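Side-chain contact in S12 family peptidase (Streptomyces sp. 82F2, PDB 3WWX), which probably hydrolyses amide bonds of substrates with D-configured residues, as a D-stereospecific amidohydrolase with a beta-lactamase-type fold: residues D132-T135 with P136-V140. Numbering follows the deposited sequence.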
ATOM      1  N   ASP A 132      -0.852  -5.258  20.257  1.00 11.93           N
ATOM      2  CA  ASP A 132       0.286  -4.477  20.770  1.00 11.40           C
ATOM      3  C   ASP A 132       0.490  -3.208  19.941  1.00 11.04           C
ATOM      4  O   ASP A 132       0.288  -3.198  18.710  1.00 12.03           O
ATOM      5  CB  ASP A 132       1.574  -5.292  20.718  1.00 13.08           C
ATOM      6  CG  ASP A 132       1.609  -6.441  21.705  1.00 14.14           C
ATOM      7  OD1 ASP A 132       0.638  -6.673  22.452  1.00 17.70           O
ATOM      8  OD2 ASP A 132       2.630  -7.140  21.671  1.00 19.04           O
ATOM      9  N   THR A 133       0.860  -2.132  20.630  1.00 12.04           N
ATOM     10  CA  THR A 133       1.157  -0.868  19.983  1.00 10.74           C
ATOM     11  C   THR A 133       2.628  -0.758  19.665  1.00 14.06           C
ATOM     12  O   THR A 133       3.483  -0.937  20.542  1.00 13.66           O
ATOM     13  CB  THR A 133       0.721   0.320  20.846  1.00 14.68           C
ATOM     14  OG1 THR A 133      -0.707   0.326  20.926  1.00 15.98           O
ATOM     15  CG2 THR A 133       1.189   1.637  20.237  1.00 13.49           C
ATOM     16  N   TRP A 134       2.903  -0.457  18.403  1.00 11.65           N
ATOM     17  CA  TRP A 134       4.249  -0.247  17.904  1.00 11.74           C
ATOM     18  C   TRP A 134       4.395   1.194  17.499  1.00 13.79           C
ATOM     19  O   TRP A 134       3.707   1.657  16.581  1.00 14.46           O
ATOM     20  CB  TRP A 134       4.515  -1.109  16.664  1.00 12.09           C
ATOM     21  CG  TRP A 134       4.387  -2.572  16.896  1.00 10.45           C
ATOM     22  CD1 TRP A 134       3.229  -3.293  16.943  1.00 11.63           C
ATOM     23  CD2 TRP A 134       5.444  -3.495  17.126  1.00 11.82           C
ATOM     24  NE1 TRP A 134       3.507  -4.610  17.188  1.00 12.57           N
ATOM     25  CE2 TRP A 134       4.861  -4.766  17.292  1.00 12.97           C
ATOM     26  CE3 TRP A 134       6.840  -3.374  17.193  1.00 15.20           C
ATOM     27  CZ2 TRP A 134       5.626  -5.907  17.535  1.00 13.89           C
ATOM     28  CZ3 TRP A 134       7.588  -4.499  17.435  1.00 16.42           C
ATOM     29  CH2 TRP A 134       6.986  -5.750  17.601  1.00 15.87           C
ATOM     30  N   THR A 135       5.305   1.915  18.144  1.00 10.43           N
ATOM     31  CA  THR A 135       5.603   3.265  17.694  1.00 10.75           C
ATOM     32  C   THR A 135       6.441   3.227  16.428  1.00 10.17           C
ATOM     33  O   THR A 135       7.160   2.273  16.171  1.00 10.54           O
ATOM     34  CB  THR A 135       6.377   4.057  18.745  1.00 11.59           C
ATOM     35  OG1 THR A 135       7.650   3.444  18.963  1.00 12.31           O
ATOM     36  CG2 THR A 135       5.596   4.128  20.053  1.00 13.95           C
ATOM     37  N   PRO A 136       6.351   4.271  15.602  1.00 10.03           N
ATOM     38  CA  PRO A 136       7.231   4.307  14.433  1.00  9.82           C
ATOM     39  C   PRO A 136       8.695   4.159  14.826  1.00 10.86           C
ATOM     40  O   PRO A 136       9.418   3.411  14.174  1.00 10.52           O
ATOM     41  CB  PRO A 136       6.930   5.659  13.797  1.00 10.65           C
ATOM     42  CG  PRO A 136       5.457   5.899  14.178  1.00 12.14           C
ATOM     43  CD  PRO A 136       5.339   5.340  15.585  1.00 10.18           C
ATOM     44  N   LYS A 137       9.145   4.819  15.886  1.00 10.71           N
ATOM     45  CA  LYS A 137      10.547   4.690  16.266  1.00  9.76           C
ATOM     46  C   LYS A 137      10.881   3.261  16.699  1.00 10.78           C
ATOM     47  O   LYS A 137      12.002   2.795  16.471  1.00 11.44           O
ATOM     48  CB  LYS A 137      10.935   5.724  17.342  1.00 13.02           C
ATOM     49  CG  LYS A 137      10.098   5.674  18.591  1.00 20.31           C
ATOM     50  CD  LYS A 137      10.493   6.799  19.575  1.00 24.65           C
ATOM     51  CE  LYS A 137       9.644   6.746  20.845  1.00 29.32           C
ATOM     52  NZ  LYS A 137      10.135   7.670  21.906  1.00 39.57           N
ATOM     53  N   GLN A 138       9.927   2.550  17.295  1.00 10.48           N
ATOM     54  CA  GLN A 138      10.170   1.146  17.640  1.00 10.06           C
ATOM     55  C   GLN A 138      10.345   0.285  16.393  1.00 10.23           C
ATOM     56  O   GLN A 138      11.210  -0.599  16.349  1.00 11.59           O
ATOM     57  CB  GLN A 138       9.059   0.578  18.524  1.00 10.29           C
ATOM     58  CG  GLN A 138       9.249  -0.897  18.897  1.00  9.19           C
ATOM     59  CD  GLN A 138      10.424  -1.125  19.807  1.00 13.11           C
ATOM     60  OE1 GLN A 138      10.328  -0.906  21.012  1.00 12.39           O
ATOM     61  NE2 GLN A 138      11.545  -1.551  19.242  1.00 12.59           N
ATOM     62  N   LEU A 139       9.526   0.504  15.373  1.00  9.67           N
ATOM     63  CA  LEU A 139       9.672  -0.242  14.131  1.00  9.56           C
ATOM     64  C   LEU A 139      11.027   0.033  13.477  1.00  8.91           C
ATOM     65  O   LEU A 139      11.685  -0.868  12.979  1.00  9.45           O
ATOM     66  CB  LEU A 139       8.525   0.111  13.186  1.00  9.00           C
ATOM     67  CG  LEU A 139       7.130  -0.288  13.698  1.00  9.74           C
ATOM     68  CD1 LEU A 139       6.078   0.197  12.714  1.00 10.85           C
ATOM     69  CD2 LEU A 139       7.005  -1.798  13.940  1.00 11.85           C
ATOM     70  N   VAL A 140      11.441   1.290  13.440  1.00  9.57           N
ATOM     71  CA  VAL A 140      12.735   1.627  12.860  1.00 11.18           C
ATOM     72  C   VAL A 140      13.848   0.975  13.697  1.00 10.73           C
ATOM     73  O   VAL A 140      14.813   0.433  13.141  1.00 10.53           O
ATOM     74  CB  VAL A 140      12.900   3.147  12.749  1.00 11.27           C
ATOM     75  CG1 VAL A 140      14.309   3.509  12.327  1.00 12.69           C
ATOM     76  CG2 VAL A 140      11.866   3.733  11.772  1.00 11.53           C
TER
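Thr135 accepts a hydrogen bond on OG1 from Gln138 N, which marks it as the N-cap of helix 136-144; the N-to-OG1 distance is 3.0 Å and the N-H...O angle, 147°, shows a bent bond. Its chi1 of 64° sets OG1 between the backbone N and the carbonyl carbon, which points it at the N-H of Gln138, while CG2 stands anti to the carbonyl carbon. The carbonyl of the same residue opens the helical ladder: Leu139 N lies 3.1 Å from Thr135 O in a much straighter bond (162°). Pro136, whose nitrogen carries no hydrogen, occupies the first position of the helix.

The tighter side is the inner one, where Leu139 is buried. Leu139 CD2 reaches the benzo-ring carbon CE3 of Trp134 at 3.6 Å and Trp134 CB at 3.8 Å, approaching the ring obliquely. Phe117 of helix 115-121 meets the same indole edge-to-face and also touches Leu139, and Tyr111 adds to the cover over Leu139.

The outer side is looser. Gln138 CG comes within 3.9 Å of Trp134 CE3, but the chain then bends and carries the amide away, its plane perpendicular to the indole. Lys137 brushes Thr135 OG1 through CG at 3.3 Å before its extended chain leads away from Thr135 on the exposed side.

Chemically, the cap gives Gln138 N a side-chain acceptor in the first turn, where no i-4 helical carbonyl is available, while the adjoining Trp-Leu contact holds the incoming loop against the helix start by apolar packing, with Phe117 against both side chains.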